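Rbam17540 (Bacillus amyloliquefaciens, PDB 2YOY) is a copper-dependent polysaccharide oxygenase of the CBM33 type that probably cleaves cellulose by oxidation. Local coordinates at residues Lys110-Asn115 with Gly152-Leu157. Numbering follows the deposited sequence.
Sequences KNWNPN and GYHIIL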
loop_
_atom_site.group_PDB
_atom_site.type_symbol
_atom_site.label_atom_id
_atom_site.label_comp_id
_atom_site.label_asym_id
_atom_site.label_seq_id
_atom_site.Cartn_x
_atom_site.Cartn_y
_atom_site.Cartn_z
ATOM N N LYS A 110 2.986 -16.876 4.350
ATOM C CA LYS A 110 1.964 -17.817 4.818
ATOM C C LYS A 110 1.793 -17.783 6.334
ATOM O O LYS A 110 0.677 -17.859 6.843
ATOM C CB LYS A 110 2.302 -19.248 4.344
ATOM C CG LYS A 110 1.167 -20.245 4.472
ATOM C CD LYS A 110 1.550 -21.565 3.821
ATOM C CE LYS A 110 0.507 -22.637 4.067
ATOM N NZ LYS A 110 -0.807 -22.286 3.467
ATOM N N ASN A 111 2.888 -17.649 7.062
ATOM C CA ASN A 111 2.797 -17.713 8.518
ATOM C C ASN A 111 2.875 -16.340 9.190
ATOM O O ASN A 111 3.275 -16.242 10.341
ATOM C CB ASN A 111 3.922 -18.626 9.045
ATOM C CG ASN A 111 5.297 -18.086 8.711
ATOM O OD1 ASN A 111 5.427 -17.159 7.903
ATOM N ND2 ASN A 111 6.324 -18.650 9.328
ATOM N N TRP A 112 2.527 -15.257 8.496
ATOM C CA TRP A 112 2.696 -13.936 9.126
ATOM C C TRP A 112 1.777 -13.756 10.329
ATOM O O TRP A 112 0.776 -14.436 10.453
ATOM C CB TRP A 112 2.471 -12.808 8.123
ATOM C CG TRP A 112 1.020 -12.507 7.772
ATOM C CD1 TRP A 112 0.126 -13.325 7.167
ATOM C CD2 TRP A 112 0.339 -11.285 8.045
ATOM N NE1 TRP A 112 -1.085 -12.669 6.981
ATOM C CE2 TRP A 112 -0.983 -11.413 7.518
ATOM C CE3 TRP A 112 0.715 -10.073 8.655
ATOM C CZ2 TRP A 112 -1.928 -10.392 7.617
ATOM C CZ3 TRP A 112 -0.250 -9.043 8.709
ATOM C CH2 TRP A 112 -1.543 -9.235 8.201
ATOM N N ASN A 113 2.107 -12.782 11.168
ATOM C CA ASN A 113 1.325 -12.488 12.369
ATOM C C ASN A 113 0.510 -11.202 12.222
ATOM O O ASN A 113 1.048 -10.101 12.295
ATOM C CB ASN A 113 2.241 -12.399 13.589
ATOM C CG ASN A 113 1.469 -12.298 14.887
ATOM O OD1 ASN A 113 0.291 -11.938 14.906
ATOM N ND2 ASN A 113 2.118 -12.682 15.991
ATOM N N PRO A 114 -0.811 -11.343 11.994
ATOM C CA PRO A 114 -1.633 -10.156 11.780
ATOM C C PRO A 114 -1.824 -9.248 12.973
ATOM O O PRO A 114 -2.443 -8.194 12.814
ATOM C CB PRO A 114 -2.995 -10.748 11.340
ATOM C CG PRO A 114 -3.018 -12.108 11.947
ATOM C CD PRO A 114 -1.597 -12.587 11.868
ATOM N N ASN A 115 -1.339 -9.648 14.160
ATOM C CA ASN A 115 -1.439 -8.833 15.361
ATOM C C ASN A 115 -0.159 -8.149 15.818
ATOM O O ASN A 115 -0.085 -7.711 16.962
ATOM C CB ASN A 115 -2.029 -9.682 16.501
ATOM C CG ASN A 115 -3.457 -10.084 16.227
ATOM O OD1 ASN A 115 -4.319 -9.224 16.042
ATOM N ND2 ASN A 115 -3.714 -11.376 16.153
ATOM N N GLY A 152 -6.858 -16.700 3.517
ATOM C CA GLY A 152 -7.255 -15.874 4.639
ATOM C C GLY A 152 -6.680 -14.485 4.513
ATOM O O GLY A 152 -6.428 -14.013 3.391
ATOM N N TYR A 153 -6.514 -13.857 5.666
ATOM C CA TYR A 153 -6.097 -12.472 5.751
ATOM C C TYR A 153 -4.625 -12.342 5.400
ATOM O O TYR A 153 -3.763 -12.908 6.099
ATOM C CB TYR A 153 -6.343 -11.914 7.157
ATOM C CG TYR A 153 -5.924 -10.459 7.349
ATOM C CD1 TYR A 153 -5.899 -9.543 6.275
ATOM C CD2 TYR A 153 -5.598 -9.989 8.608
ATOM C CE1 TYR A 153 -5.474 -8.228 6.460
ATOM C CE2 TYR A 153 -5.242 -8.660 8.809
ATOM C CZ TYR A 153 -5.189 -7.779 7.751
ATOM O OH TYR A 153 -4.835 -6.450 7.985
ATOM N N HIS A 154 -4.375 -11.587 4.336
ATOM C CA HIS A 154 -3.030 -11.226 3.845
ATOM C C HIS A 154 -2.994 -9.756 3.556
ATOM O O HIS A 154 -4.046 -9.164 3.414
ATOM C CB HIS A 154 -2.574 -12.085 2.677
ATOM C CG HIS A 154 -2.263 -13.478 3.113
ATOM N ND1 HIS A 154 -1.090 -13.802 3.763
ATOM C CD2 HIS A 154 -3.045 -14.585 3.178
ATOM C CE1 HIS A 154 -1.141 -15.056 4.157
ATOM N NE2 HIS A 154 -2.320 -15.550 3.831
ATOM N N ILE A 155 -1.779 -9.192 3.458
ATOM C CA ILE A 155 -1.574 -7.792 3.032
ATOM C C ILE A 155 -0.683 -7.793 1.811
ATOM O O ILE A 155 0.348 -8.450 1.776
ATOM C CB ILE A 155 -1.012 -6.947 4.183
ATOM C CG1 ILE A 155 -2.048 -6.812 5.301
ATOM C CG2 ILE A 155 -0.541 -5.598 3.696
ATOM C CD1 ILE A 155 -1.522 -6.159 6.575
ATOM N N ILE A 156 -1.207 -7.212 0.737
ATOM C CA ILE A 156 -0.397 -6.846 -0.398
ATOM C C ILE A 156 0.118 -5.457 -0.179
ATOM O O ILE A 156 -0.646 -4.503 -0.004
ATOM C CB ILE A 156 -1.189 -7.016 -1.701
ATOM C CG1 ILE A 156 -1.553 -8.517 -1.826
ATOM C CG2 ILE A 156 -0.438 -6.469 -2.950
ATOM C CD1 ILE A 156 -2.578 -8.788 -2.920
ATOM N N LEU A 157 1.450 -5.321 -0.245
ATOM C CA LEU A 157 2.102 -4.016 -0.353
ATOM C C LEU A 157 2.493 -3.659 -1.792
ATOM O O LEU A 157 3.322 -4.363 -2.440
ATOM C CB LEU A 157 3.352 -4.029 0.482
ATOM C CG LEU A 157 4.255 -2.824 0.478
ATOM C CD1 LEU A 157 3.564 -1.603 1.041
ATOM C CD2 LEU A 157 5.554 -3.106 1.273
HETATM O O HOH W 1 -1.773 -17.784 5.657
#
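W112 and Y153 meet where 110-114 runs at about 90° to 153-155, the chain turning a corner at Y153 and leading into the strand, with the CA atoms of P114 and Y153 7.9 Å apart. W112 carries the contact. Its CG sits between the backbone N and the carbonyl carbon (chi1 77°), and the indole reaches across to the strand. NE1 of W112 donates to O of Y153 at 2.8 Å, and the acceptor lies in the indole plane. The six-membered ring of W112 turns its edge to the face of Y153 in a T-shaped pair, planes at 70°. CZ2 stands over the centre of the phenol ring. CH2 of W112 also packs on CD1 of I155 at 3.5 Å. CB of P114 touches CD2 of Y153 at 3.8 Å. The H154 ring lies oblique to the indole, and ND1 of H154 is hydrogen-bonded to OG1 of T108. One water donates to O of K110 and weakly accepts from NE2 of H154. An alanine at W112 would probably leave O of Y153 without this donor and open a gap over the face of Y153 and beside CD1 of I155. The indole joins the loop after strand 100-108 to this corner, and its in-plane N-H bond and ring contact together limit how it can turn.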